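Local coordinates for Lin1909 protein (Listeria innocua, PDB 3FIJ), which binds manganese and probably acts as a class I glutamine amidotransferase-like hydrolase, perhaps on gamma-glutamyl-gamma-aminobutyrate, at residues G117-N122 against Q180-L185; Q76-E81 against L129-S134; T155-P160 against H168-L173. All blocks are in the same frame, centred on the assembly; numbering follows the deposited sequence.

Contact 1. Residues G117-N122 against Q180-L185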
ATOM      1  N   GLY A 117      13.322  28.526   2.487  1.00 15.47           N
ATOM      2  CA  GLY A 117      13.551  29.864   1.975  1.00 15.77           C
ATOM      3  C   GLY A 117      14.503  30.731   2.775  1.00 15.36           C
ATOM      4  O   GLY A 117      15.394  31.357   2.202  1.00 17.09           O
HETATM    5  N   MSE A 118      14.312  30.784   4.088  1.00 14.03           N
HETATM    6  CA  MSE A 118      15.165  31.571   4.971  1.00 13.99           C
HETATM    7  C   MSE A 118      16.591  31.010   4.954  1.00 15.71           C
HETATM    8  O   MSE A 118      17.569  31.736   5.120  1.00 13.50           O
HETATM    9  CB  MSE A 118      14.608  31.533   6.400  1.00 14.34           C
HETATM   10  CG  MSE A 118      15.404  32.338   7.422  1.00 15.21           C
HETATM   11 SE   MSE A 118      14.909  31.888   9.265  1.00 24.39          SE
HETATM   12  CE  MSE A 118      16.030  30.287   9.472  1.00 16.59           C
ATOM     13  N   GLN A 119      16.703  29.700   4.766  1.00 16.71           N
ATOM     14  CA  GLN A 119      18.014  29.083   4.722  1.00 17.54           C
ATOM     15  C   GLN A 119      18.668  29.323   3.367  1.00 17.98           C
ATOM     16  O   GLN A 119      19.897  29.402   3.264  1.00 18.47           O
ATOM     17  CB  GLN A 119      17.910  27.586   5.010  1.00 14.62           C
ATOM     18  CG  GLN A 119      17.432  27.308   6.418  1.00 17.37           C
ATOM     19  CD  GLN A 119      17.495  25.849   6.778  1.00 15.52           C
ATOM     20  OE1 GLN A 119      17.128  25.457   7.887  1.00 15.15           O
ATOM     21  NE2 GLN A 119      17.957  25.028   5.842  1.00 17.23           N
ATOM     22  N   LEU A 120      17.854  29.438   2.323  1.00 17.76           N
ATOM     23  CA  LEU A 120      18.407  29.687   1.001  1.00 17.10           C
ATOM     24  C   LEU A 120      18.965  31.117   0.951  1.00 17.49           C
ATOM     25  O   LEU A 120      20.009  31.371   0.353  1.00 17.74           O
ATOM     26  CB  LEU A 120      17.349  29.488  -0.081  1.00 15.83           C
ATOM     27  CG  LEU A 120      17.907  29.740  -1.480  1.00 17.44           C
ATOM     28  CD1 LEU A 120      17.403  28.685  -2.411  1.00 20.03           C
ATOM     29  CD2 LEU A 120      17.538  31.142  -1.960  1.00 14.11           C
ATOM     30  N   VAL A 121      18.273  32.052   1.586  1.00 17.82           N
ATOM     31  CA  VAL A 121      18.746  33.425   1.614  1.00 17.12           C
ATOM     32  C   VAL A 121      20.105  33.454   2.336  1.00 18.03           C
ATOM     33  O   VAL A 121      21.088  33.975   1.813  1.00 18.67           O
ATOM     34  CB  VAL A 121      17.720  34.324   2.333  1.00 15.58           C
ATOM     35  CG1 VAL A 121      18.317  35.693   2.653  1.00 14.83           C
ATOM     36  CG2 VAL A 121      16.498  34.470   1.465  1.00 12.96           C
ATOM     37  N   ASN A 122      20.161  32.867   3.526  1.00 16.97           N
ATOM     38  CA  ASN A 122      21.390  32.833   4.304  1.00 17.39           C
ATOM     39  C   ASN A 122      22.571  32.313   3.458  1.00 19.46           C
ATOM     40  O   ASN A 122      23.646  32.918   3.433  1.00 20.83           O
ATOM     41  CB  ASN A 122      21.177  31.963   5.549  1.00 14.09           C
ATOM     42  CG  ASN A 122      22.304  32.106   6.560  1.00 15.19           C
ATOM     43  OD1 ASN A 122      23.102  31.183   6.755  1.00 13.74           O
ATOM     44  ND2 ASN A 122      22.376  33.269   7.208  1.00 11.14           N
ATOM     45  N   GLN A 180      17.201  20.904   9.234  1.00 13.09           N
ATOM     46  CA  GLN A 180      18.439  21.654   9.014  1.00 14.42           C
ATOM     47  C   GLN A 180      18.306  23.021   9.683  1.00 15.36           C
ATOM     48  O   GLN A 180      17.189  23.492   9.921  1.00 15.45           O
ATOM     49  CB  GLN A 180      18.721  21.840   7.520  1.00 17.17           C
ATOM     50  CG  GLN A 180      18.895  20.551   6.732  1.00 16.85           C
ATOM     51  CD  GLN A 180      19.757  20.746   5.497  1.00 19.39           C
ATOM     52  OE1 GLN A 180      19.627  21.744   4.791  1.00 21.29           O
ATOM     53  NE2 GLN A 180      20.637  19.789   5.225  1.00 16.71           N
ATOM     54  N   PHE A 181      19.438  23.646  10.001  1.00 14.70           N
ATOM     55  CA  PHE A 181      19.429  24.961  10.649  1.00 15.08           C
ATOM     56  C   PHE A 181      20.528  25.882  10.142  1.00 16.16           C
ATOM     57  O   PHE A 181      21.535  25.435   9.590  1.00 16.54           O
ATOM     58  CB  PHE A 181      19.654  24.851  12.157  1.00 12.59           C
ATOM     59  CG  PHE A 181      18.795  23.848  12.844  1.00 12.44           C
ATOM     60  CD1 PHE A 181      19.090  22.495  12.765  1.00 13.40           C
ATOM     61  CD2 PHE A 181      17.703  24.257  13.597  1.00 12.57           C
ATOM     62  CE1 PHE A 181      18.315  21.557  13.433  1.00 14.85           C
ATOM     63  CE2 PHE A 181      16.914  23.333  14.273  1.00 14.24           C
ATOM     64  CZ  PHE A 181      17.217  21.977  14.192  1.00 14.99           C
ATOM     65  N   ILE A 182      20.342  27.177  10.355  1.00 16.90           N
ATOM     66  CA  ILE A 182      21.368  28.132   9.989  1.00 17.61           C
ATOM     67  C   ILE A 182      22.509  27.881  10.980  1.00 20.00           C
ATOM     68  O   ILE A 182      22.287  27.802  12.194  1.00 20.99           O
ATOM     69  CB  ILE A 182      20.889  29.595  10.168  1.00 15.44           C
ATOM     70  CG1 ILE A 182      19.868  29.952   9.082  1.00 14.30           C
ATOM     71  CG2 ILE A 182      22.100  30.546  10.145  1.00 13.97           C
ATOM     72  CD1 ILE A 182      19.531  31.446   9.001  1.00 11.24           C
ATOM     73  N   LYS A 183      23.722  27.730  10.465  1.00 22.18           N
ATOM     74  CA  LYS A 183      24.883  27.513  11.325  1.00 22.22           C
ATOM     75  C   LYS A 183      25.520  28.884  11.428  1.00 21.54           C
ATOM     76  O   LYS A 183      25.338  29.595  12.415  1.00 20.14           O
ATOM     77  CB  LYS A 183      25.852  26.505  10.687  1.00 23.05           C
ATOM     78  CG  LYS A 183      26.992  26.049  11.609  1.00 26.46           C
ATOM     79  CD  LYS A 183      27.655  24.749  11.124  1.00 28.77           C
ATOM     80  CE  LYS A 183      28.417  24.948   9.811  1.00 31.53           C
ATOM     81  NZ  LYS A 183      28.744  23.665   9.108  1.00 31.38           N
ATOM     82  N   LYS A 184      26.254  29.260  10.390  1.00 22.67           N
ATOM     83  CA  LYS A 184      26.884  30.566  10.349  1.00 25.38           C
ATOM     84  C   LYS A 184      25.943  31.517   9.601  1.00 24.30           C
ATOM     85  O   LYS A 184      25.610  31.299   8.438  1.00 23.91           O
ATOM     86  CB  LYS A 184      28.240  30.478   9.638  1.00 28.58           C
ATOM     87  CG  LYS A 184      29.026  31.782   9.618  1.00 33.56           C
ATOM     88  CD  LYS A 184      29.262  32.301  11.037  1.00 37.74           C
ATOM     89  CE  LYS A 184      30.071  33.598  11.043  1.00 39.06           C
ATOM     90  NZ  LYS A 184      30.218  34.139  12.426  1.00 40.10           N
ATOM     91  N   LEU A 185      25.503  32.563  10.286  1.00 24.08           N
ATOM     92  CA  LEU A 185      24.601  33.546   9.703  1.00 24.60           C
ATOM     93  C   LEU A 185      25.324  34.485   8.740  1.00 25.17           C
ATOM     94  O   LEU A 185      26.325  35.100   9.098  1.00 25.77           O
ATOM     95  CB  LEU A 185      23.951  34.368  10.816  1.00 23.37           C
ATOM     96  CG  LEU A 185      22.946  35.434  10.376  1.00 24.52           C
ATOM     97  CD1 LEU A 185      21.648  34.751   9.941  1.00 22.45           C
ATOM     98  CD2 LEU A 185      22.690  36.403  11.522  1.00 21.46           C
TER
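Q180 opens the second segment by setting its backbone beside the side chain of Q119, whose CG lies anti to the carbonyl carbon (chi1 -65°) and whose chain then runs out extended. The amide end of Q119 thereby reaches the carbonyl O of Q180, and the two side chains cross at about a right angle with their amide planes 27° apart. Q180 itself turns its NE2 to the carbonyl O of Q131. F181 leaves the backbone on the side away from the helix, and its ring meets H143 and H178, two manganese ligands, edge-to-face. The helix, 116-124, follows strand 111-114 of the central sheet in a Peptidase C26 domain, of the class I glutamine amidotransferase type, and Q119 lies near C115, H218 and E220, which form a probable catalytic triad. I182 then packs alongside the helix: its CD1 stands 3.7 Å from CE of selenomethionine M118, whose chain bends at chi3 (83°) to cross it, and its CG2 packs against the amide of N122. At K183 and K184, both opposite T128, the chain just past strand 181-182 makes a classic beta bulge. The K184 carbonyl O comes close to the N122 amide, and L185 lays CD1 against that amide's other branch.

Contact 2. Residues Q76-E81 against L129-S134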
ATOM      1  N   GLN A  76      27.087  21.842  -1.548  1.00 22.47           N
ATOM      2  CA  GLN A  76      28.146  22.432  -2.359  1.00 23.74           C
ATOM      3  C   GLN A  76      28.020  23.956  -2.368  1.00 25.15           C
ATOM      4  O   GLN A  76      29.027  24.669  -2.429  1.00 24.41           O
ATOM      5  CB  GLN A  76      28.030  21.892  -3.778  1.00 26.94           C
ATOM      6  CG  GLN A  76      27.589  20.428  -3.823  1.00 30.26           C
ATOM      7  CD  GLN A  76      28.707  19.502  -3.438  1.00 31.21           C
ATOM      8  OE1 GLN A  76      29.715  19.943  -2.895  1.00 33.71           O
ATOM      9  NE2 GLN A  76      28.545  18.213  -3.714  1.00 30.97           N
ATOM     10  N   LEU A  77      26.782  24.450  -2.309  1.00 24.74           N
ATOM     11  CA  LEU A  77      26.525  25.886  -2.306  1.00 24.90           C
ATOM     12  C   LEU A  77      27.141  26.614  -1.117  1.00 24.09           C
ATOM     13  O   LEU A  77      27.371  27.823  -1.183  1.00 24.93           O
ATOM     14  CB  LEU A  77      25.020  26.165  -2.370  1.00 27.68           C
ATOM     15  CG  LEU A  77      24.468  26.440  -3.773  1.00 28.65           C
ATOM     16  CD1 LEU A  77      24.772  25.279  -4.678  1.00 31.05           C
ATOM     17  CD2 LEU A  77      22.974  26.688  -3.704  1.00 30.34           C
ATOM     18  N   TYR A  78      27.395  25.906  -0.021  1.00 23.25           N
ATOM     19  CA  TYR A  78      28.047  26.562   1.106  1.00 21.38           C
ATOM     20  C   TYR A  78      29.376  25.885   1.469  1.00 21.34           C
ATOM     21  O   TYR A  78      29.801  25.841   2.625  1.00 21.01           O
ATOM     22  CB  TYR A  78      27.096  26.726   2.317  1.00 20.70           C
ATOM     23  CG  TYR A  78      26.321  25.513   2.783  1.00 19.86           C
ATOM     24  CD1 TYR A  78      26.771  24.752   3.854  1.00 19.45           C
ATOM     25  CD2 TYR A  78      25.125  25.140   2.170  1.00 20.14           C
ATOM     26  CE1 TYR A  78      26.057  23.651   4.310  1.00 18.72           C
ATOM     27  CE2 TYR A  78      24.399  24.032   2.617  1.00 18.97           C
ATOM     28  CZ  TYR A  78      24.875  23.293   3.691  1.00 20.18           C
ATOM     29  OH  TYR A  78      24.190  22.184   4.155  1.00 20.41           O
ATOM     30  N   LEU A  79      30.029  25.369   0.431  1.00 20.74           N
ATOM     31  CA  LEU A  79      31.347  24.746   0.534  1.00 22.20           C
ATOM     32  C   LEU A  79      31.483  23.520   1.426  1.00 19.66           C
ATOM     33  O   LEU A  79      32.459  23.386   2.159  1.00 20.13           O
ATOM     34  CB  LEU A  79      32.362  25.808   0.972  1.00 22.03           C
ATOM     35  CG  LEU A  79      32.263  27.102   0.159  1.00 23.16           C
ATOM     36  CD1 LEU A  79      33.222  28.137   0.727  1.00 25.76           C
ATOM     37  CD2 LEU A  79      32.567  26.814  -1.303  1.00 21.68           C
ATOM     38  N   GLU A  80      30.514  22.620   1.356  1.00 18.72           N
ATOM     39  CA  GLU A  80      30.546  21.404   2.158  1.00 17.96           C
ATOM     40  C   GLU A  80      30.120  20.244   1.280  1.00 16.57           C
ATOM     41  O   GLU A  80      29.281  20.411   0.392  1.00 15.36           O
ATOM     42  CB  GLU A  80      29.582  21.509   3.361  1.00 17.41           C
ATOM     43  CG  GLU A  80      30.055  22.392   4.504  1.00 20.89           C
ATOM     44  CD  GLU A  80      29.114  22.397   5.730  1.00 23.06           C
ATOM     45  OE1 GLU A  80      28.559  21.337   6.085  1.00 24.34           O
ATOM     46  OE2 GLU A  80      28.949  23.467   6.354  1.00 22.87           O
ATOM     47  N   GLU A  81      30.709  19.073   1.498  1.00 16.08           N
ATOM     48  CA  GLU A  81      30.291  17.907   0.731  1.00 17.44           C
ATOM     49  C   GLU A  81      29.126  17.308   1.538  1.00 16.82           C
ATOM     50  O   GLU A  81      28.978  17.597   2.722  1.00 16.82           O
ATOM     51  CB  GLU A  81      31.452  16.917   0.565  1.00 17.29           C
ATOM     52  CG  GLU A  81      32.430  17.293  -0.573  1.00 18.48           C
ATOM     53  CD  GLU A  81      31.833  17.149  -1.984  1.00 19.80           C
ATOM     54  OE1 GLU A  81      31.772  18.151  -2.726  1.00 20.75           O
ATOM     55  OE2 GLU A  81      31.429  16.031  -2.367  1.00 20.68           O
ATOM     56  N   LEU A 129      24.905  26.199   6.940  1.00 17.76           N
ATOM     57  CA  LEU A 129      23.830  25.487   7.623  1.00 17.27           C
ATOM     58  C   LEU A 129      24.313  24.203   8.284  1.00 17.68           C
ATOM     59  O   LEU A 129      25.346  23.656   7.905  1.00 20.43           O
ATOM     60  CB  LEU A 129      22.751  25.101   6.610  1.00 15.12           C
ATOM     61  CG  LEU A 129      22.247  26.132   5.601  1.00 14.20           C
ATOM     62  CD1 LEU A 129      21.346  25.439   4.573  1.00 12.10           C
ATOM     63  CD2 LEU A 129      21.512  27.240   6.330  1.00 11.27           C
ATOM     64  N   TYR A 130      23.570  23.727   9.279  1.00 17.12           N
ATOM     65  CA  TYR A 130      23.880  22.443   9.893  1.00 16.85           C
ATOM     66  C   TYR A 130      23.110  21.507   8.964  1.00 17.69           C
ATOM     67  O   TYR A 130      21.935  21.752   8.688  1.00 19.65           O
ATOM     68  CB  TYR A 130      23.290  22.313  11.301  1.00 15.72           C
ATOM     69  CG  TYR A 130      24.047  23.037  12.387  1.00 17.31           C
ATOM     70  CD1 TYR A 130      23.673  24.317  12.783  1.00 17.14           C
ATOM     71  CD2 TYR A 130      25.142  22.435  13.030  1.00 19.56           C
ATOM     72  CE1 TYR A 130      24.360  24.986  13.788  1.00 17.74           C
ATOM     73  CE2 TYR A 130      25.842  23.098  14.037  1.00 16.19           C
ATOM     74  CZ  TYR A 130      25.442  24.372  14.408  1.00 17.60           C
ATOM     75  OH  TYR A 130      26.115  25.038  15.398  1.00 19.13           O
ATOM     76  N   GLN A 131      23.753  20.453   8.477  1.00 17.70           N
ATOM     77  CA  GLN A 131      23.096  19.517   7.572  1.00 17.98           C
ATOM     78  C   GLN A 131      22.006  18.655   8.215  1.00 18.21           C
ATOM     79  O   GLN A 131      21.105  18.182   7.519  1.00 18.13           O
ATOM     80  CB  GLN A 131      24.145  18.631   6.899  1.00 18.61           C
ATOM     81  CG  GLN A 131      24.945  19.369   5.848  1.00 21.59           C
ATOM     82  CD  GLN A 131      25.854  18.462   5.049  1.00 24.89           C
ATOM     83  OE1 GLN A 131      25.508  17.311   4.753  1.00 25.84           O
ATOM     84  NE2 GLN A 131      27.018  18.983   4.672  1.00 24.46           N
ATOM     85  N   ASP A 132      22.085  18.456   9.533  1.00 17.16           N
ATOM     86  CA  ASP A 132      21.085  17.664  10.256  1.00 17.11           C
ATOM     87  C   ASP A 132      21.057  18.048  11.733  1.00 17.99           C
ATOM     88  O   ASP A 132      22.064  18.519  12.280  1.00 17.22           O
ATOM     89  CB  ASP A 132      21.372  16.162  10.122  1.00 17.31           C
ATOM     90  CG  ASP A 132      20.325  15.295  10.818  1.00 18.13           C
ATOM     91  OD1 ASP A 132      19.122  15.432  10.504  1.00 19.85           O
ATOM     92  OD2 ASP A 132      20.699  14.466  11.676  1.00 17.13           O
ATOM     93  N   ILE A 133      19.902  17.842  12.367  1.00 17.15           N
ATOM     94  CA  ILE A 133      19.705  18.163  13.778  1.00 19.24           C
ATOM     95  C   ILE A 133      20.722  17.399  14.619  1.00 18.44           C
ATOM     96  O   ILE A 133      21.184  17.891  15.645  1.00 18.05           O
ATOM     97  CB  ILE A 133      18.258  17.796  14.250  1.00 22.26           C
ATOM     98  CG1 ILE A 133      17.223  18.494  13.355  1.00 26.85           C
ATOM     99  CG2 ILE A 133      18.027  18.247  15.694  1.00 19.93           C
ATOM    100  CD1 ILE A 133      15.740  18.187  13.716  1.00 28.91           C
ATOM    101  N   SER A 134      21.089  16.205  14.164  1.00 17.67           N
ATOM    102  CA  SER A 134      22.055  15.383  14.893  1.00 19.72           C
ATOM    103  C   SER A 134      23.458  16.004  14.966  1.00 21.72           C
ATOM    104  O   SER A 134      24.303  15.554  15.753  1.00 21.93           O
ATOM    105  CB  SER A 134      22.182  14.001  14.244  1.00 18.91           C
ATOM    106  OG  SER A 134      23.082  14.038  13.150  1.00 18.98           O
TER
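A chi1 of 50° puts CG of Y78 in the crowded position between its backbone N and carbonyl carbon, and from there the ring reaches across to strand 129-130. Q131 answers with CG anti to its carbonyl carbon (chi1 -73°) and an extended chain that carries its amide past the tyrosine to the backbone of the 76-81 loop. E80 is likewise extended, sliding past Q131 in the opposite direction.

L129 lies over one face of the Y78 ring, its CG offset toward the rim and its CD1 3.9 Å from Y78 CE2. At the ring edge, Y78 OH is 3.4 Å from Q131 CG, and the planes of the ring and the glutamine amide are turned 83° apart. V123 of helix 116-124 touches both Y78 and L129, so helix, loop and strand meet here. The loop itself runs from strand 64-67 to helix 91-106, and the contact ties it to the small two-stranded antiparallel sheet of 129-130 with 181-182, a sheet separate from the main one of this amidotransferase-like fold.

The polar part rests on one nitrogen. Q131 NE2 gives a nearly straight bond of 3.1 Å to E81 O, meeting it from above the carbonyl plane, and a more bent one, also 3.1 Å, to E80 OE1. Both acceptors lie near the amide plane, so the two bonds use both N-H groups of NE2 and fix the rotation of the amide, whose OE1 accepts from S83 N. E80 OE2 forms a salt bridge with K183, which probably steadies its charge. E81 OE2 instead accepts from the backbone N of T155 of a neighbouring subunit. Further along, D132 OD2 accepts from S134 N in an Asx turn and takes S134 OG, at 2.8 Å, on its anti lone pair.

Contact 3. Residues T155-P160 against H168-L173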
ATOM      1  N   THR A 155       8.063  27.163  21.446  1.00 16.06           N
ATOM      2  CA  THR A 155       7.983  28.593  21.733  1.00 17.32           C
ATOM      3  C   THR A 155       9.260  29.374  21.395  1.00 16.46           C
ATOM      4  O   THR A 155      10.369  28.952  21.696  1.00 17.41           O
ATOM      5  CB  THR A 155       7.550  28.856  23.224  1.00 17.70           C
ATOM      6  OG1 THR A 155       8.501  29.710  23.875  1.00 19.39           O
ATOM      7  CG2 THR A 155       7.400  27.556  23.991  1.00 15.40           C
ATOM      8  N   ILE A 156       9.084  30.525  20.763  1.00 16.28           N
ATOM      9  CA  ILE A 156      10.209  31.354  20.357  1.00 17.27           C
ATOM     10  C   ILE A 156      10.293  32.691  21.071  1.00 18.85           C
ATOM     11  O   ILE A 156       9.279  33.343  21.316  1.00 19.20           O
ATOM     12  CB  ILE A 156      10.149  31.642  18.851  1.00 15.61           C
ATOM     13  CG1 ILE A 156       8.803  32.297  18.507  1.00 12.80           C
ATOM     14  CG2 ILE A 156      10.359  30.352  18.082  1.00 16.25           C
ATOM     15  CD1 ILE A 156       8.630  32.688  17.045  1.00 12.29           C
ATOM     16  N   ASP A 157      11.519  33.091  21.394  1.00 20.44           N
ATOM     17  CA  ASP A 157      11.785  34.366  22.048  1.00 19.98           C
ATOM     18  C   ASP A 157      11.952  35.351  20.899  1.00 20.74           C
ATOM     19  O   ASP A 157      12.723  35.107  19.966  1.00 21.10           O
ATOM     20  CB  ASP A 157      13.075  34.283  22.860  1.00 17.84           C
ATOM     21  CG  ASP A 157      13.034  33.193  23.904  1.00 18.95           C
ATOM     22  OD1 ASP A 157      12.278  33.328  24.885  1.00 20.86           O
ATOM     23  OD2 ASP A 157      13.756  32.189  23.744  1.00 22.31           O
ATOM     24  N   ILE A 158      11.229  36.459  20.965  1.00 20.85           N
ATOM     25  CA  ILE A 158      11.268  37.451  19.905  1.00 20.22           C
ATOM     26  C   ILE A 158      12.005  38.717  20.298  1.00 21.17           C
ATOM     27  O   ILE A 158      11.858  39.210  21.410  1.00 23.67           O
ATOM     28  CB  ILE A 158       9.835  37.820  19.476  1.00 19.28           C
ATOM     29  CG1 ILE A 158       9.104  36.550  19.019  1.00 22.41           C
ATOM     30  CG2 ILE A 158       9.862  38.851  18.363  1.00 17.94           C
ATOM     31  CD1 ILE A 158       7.664  36.768  18.597  1.00 19.26           C
ATOM     32  N   GLU A 159      12.809  39.233  19.376  1.00 21.36           N
ATOM     33  CA  GLU A 159      13.555  40.466  19.597  1.00 22.57           C
ATOM     34  C   GLU A 159      12.517  41.593  19.588  1.00 20.79           C
ATOM     35  O   GLU A 159      11.968  41.908  18.544  1.00 21.96           O
ATOM     36  CB  GLU A 159      14.569  40.651  18.463  1.00 24.70           C
ATOM     37  CG  GLU A 159      15.365  41.929  18.534  1.00 30.08           C
ATOM     38  CD  GLU A 159      16.011  42.114  19.885  1.00 33.43           C
ATOM     39  OE1 GLU A 159      16.689  41.164  20.343  1.00 33.47           O
ATOM     40  OE2 GLU A 159      15.837  43.202  20.483  1.00 33.55           O
ATOM     41  N   PRO A 160      12.239  42.210  20.755  1.00 21.02           N
ATOM     42  CA  PRO A 160      11.256  43.297  20.884  1.00 19.84           C
ATOM     43  C   PRO A 160      11.389  44.454  19.902  1.00 20.19           C
ATOM     44  O   PRO A 160      10.398  45.103  19.558  1.00 20.23           O
ATOM     45  CB  PRO A 160      11.423  43.744  22.334  1.00 19.99           C
ATOM     46  CG  PRO A 160      12.853  43.450  22.616  1.00 19.10           C
ATOM     47  CD  PRO A 160      13.017  42.083  22.000  1.00 20.76           C
ATOM     48  N   HIS A 168       4.286  39.484  16.048  1.00 23.01           N
ATOM     49  CA  HIS A 168       4.237  38.379  16.997  1.00 24.11           C
ATOM     50  C   HIS A 168       4.690  38.778  18.407  1.00 23.83           C
ATOM     51  O   HIS A 168       5.668  39.505  18.576  1.00 23.61           O
ATOM     52  CB  HIS A 168       5.112  37.204  16.519  1.00 25.39           C
ATOM     53  CG  HIS A 168       4.579  36.472  15.323  1.00 27.18           C
ATOM     54  ND1 HIS A 168       3.249  36.493  14.963  1.00 29.72           N
ATOM     55  CD2 HIS A 168       5.192  35.651  14.438  1.00 29.52           C
ATOM     56  CE1 HIS A 168       3.068  35.719  13.906  1.00 31.50           C
ATOM     57  NE2 HIS A 168       4.232  35.196  13.567  1.00 29.66           N
ATOM     58  N   PRO A 169       3.969  38.310  19.439  1.00 23.29           N
ATOM     59  CA  PRO A 169       4.338  38.627  20.818  1.00 23.31           C
ATOM     60  C   PRO A 169       5.437  37.666  21.240  1.00 24.08           C
ATOM     61  O   PRO A 169       5.607  36.615  20.626  1.00 23.19           O
ATOM     62  CB  PRO A 169       3.045  38.383  21.582  1.00 22.72           C
ATOM     63  CG  PRO A 169       2.444  37.247  20.839  1.00 23.42           C
ATOM     64  CD  PRO A 169       2.650  37.652  19.393  1.00 23.97           C
ATOM     65  N   ASN A 170       6.184  38.022  22.278  1.00 24.51           N
ATOM     66  CA  ASN A 170       7.253  37.159  22.746  1.00 23.96           C
ATOM     67  C   ASN A 170       6.645  35.862  23.287  1.00 24.28           C
ATOM     68  O   ASN A 170       5.518  35.856  23.770  1.00 23.27           O
ATOM     69  CB  ASN A 170       8.050  37.871  23.835  1.00 23.59           C
ATOM     70  CG  ASN A 170       9.317  37.128  24.204  1.00 23.95           C
ATOM     71  OD1 ASN A 170      10.058  36.669  23.327  1.00 21.96           O
ATOM     72  ND2 ASN A 170       9.585  37.016  25.504  1.00 22.76           N
ATOM     73  N   LYS A 171       7.390  34.763  23.178  1.00 24.33           N
ATOM     74  CA  LYS A 171       6.935  33.460  23.658  1.00 24.70           C
ATOM     75  C   LYS A 171       5.816  32.822  22.824  1.00 24.87           C
ATOM     76  O   LYS A 171       5.183  31.863  23.256  1.00 26.12           O
ATOM     77  CB  LYS A 171       6.499  33.577  25.119  1.00 25.17           C
ATOM     78  CG  LYS A 171       7.618  33.993  26.065  1.00 26.48           C
ATOM     79  CD  LYS A 171       8.639  32.880  26.228  1.00 26.72           C
ATOM     80  CE  LYS A 171       9.805  33.309  27.108  1.00 26.74           C
ATOM     81  NZ  LYS A 171      10.854  32.244  27.150  1.00 26.36           N
ATOM     82  N   LYS A 172       5.578  33.359  21.634  1.00 24.55           N
ATOM     83  CA  LYS A 172       4.560  32.831  20.721  1.00 25.39           C
ATOM     84  C   LYS A 172       4.927  31.411  20.270  1.00 24.60           C
ATOM     85  O   LYS A 172       6.097  31.134  19.988  1.00 24.72           O
ATOM     86  CB  LYS A 172       4.472  33.739  19.490  1.00 26.79           C
ATOM     87  CG  LYS A 172       3.795  33.134  18.271  1.00 26.50           C
ATOM     88  CD  LYS A 172       2.293  33.216  18.363  1.00 28.56           C
ATOM     89  CE  LYS A 172       1.665  32.910  17.014  1.00 29.09           C
ATOM     90  NZ  LYS A 172       2.375  33.666  15.948  1.00 29.76           N
ATOM     91  N   LEU A 173       3.950  30.511  20.208  1.00 22.61           N
ATOM     92  CA  LEU A 173       4.241  29.155  19.753  1.00 21.40           C
ATOM     93  C   LEU A 173       4.105  29.086  18.242  1.00 20.51           C
ATOM     94  O   LEU A 173       3.110  29.512  17.671  1.00 19.61           O
ATOM     95  CB  LEU A 173       3.335  28.123  20.424  1.00 23.34           C
ATOM     96  CG  LEU A 173       3.967  27.426  21.645  1.00 25.16           C
ATOM     97  CD1 LEU A 173       4.321  28.462  22.710  1.00 25.21           C
ATOM     98  CD2 LEU A 173       3.006  26.399  22.215  1.00 23.09           C
TER
HETATM   99  O   HOH W   1      10.731  29.334  26.383  1.00 30.31           O
HETATM  100  O   HOH W   2      13.919  31.198  26.700  1.00 31.58           O
HETATM  101  O   HOH W   3      12.906  36.039  25.452  1.00 32.11           O
HETATM  102  O   HOH W   4      12.531  38.370  23.930  1.00 23.23           O
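An antiparallel pairing at the edge of the main mixed sheet joins strand 154-158 to strand 172-174, the outermost strand on that side within the chain, with a type II beta turn from P169 to K172 leading into the latter. The backbone bonds are few: I156 N donates to K172 O at 3.1 Å in an almost straight line (170°), while K171 N to I156 O is weak and bent. T155 and L173 form a non-hydrogen-bonded pair.

Where the strands part, a side chain replaces the backbone partner. N170, with CG anti to its backbone N (chi1 -170°), swings OD1 across to I158 N, and the 2.6 Å bond lies in the carbonyl plane of the amide. This short bond ties the turn itself to strand 154-158.

Apolar contact lies in two places. T155 CB and CG2 press on L173 CD1, with T155 CB only 3.3 Å from that methyl, tighter than usual van der Waals contact. The I158 side chain is directed toward 168-173 and packs near H168 CB, and H168 in turn packs on helix 227-241. I156 touches W217 and lies close to H154 and E201, both manganese ligands, so this edge of the sheet adjoins the metal site. T155 and L173 also pack on Q76 of a neighbouring subunit.

The charged pair is K171 with D157. K171, bent at chi2 (-70°), lies beside D157 and points the same way, so that its NZ forms a salt bridge with OD1. Waters extend the polar network: one accepts from K171 NZ, another donates to D157 OD1, and a third donates to I158 O. In the salt bridge K171 NZ approaches the syn lone pair of D157 OD1, at 2.9 Å.

Overall arrangement
Contacts 1 and 2 share the small antiparallel sheet, one through strand 181-182 and the other through strand 129-130, and they touch directly: F181 O probably accepts from Y130 N, and the lysine-glutamate salt bridge spans the two. Contact 1 is the more central, with its centre about 9 Å from that of the chain, against about 17 Å for the others. It joins helix to strand through apolar groups and amides; contact 2, also largely buried, holds a loop with a tyrosine and a two-bonded amide. Contact 3 stands apart at the main sheet's edge, partly exposed, and relies on sparse backbone bonding, an asparagine side chain, a salt bridge and water. Between neighbouring subunits, contact 3 of one meets contact 2 of another.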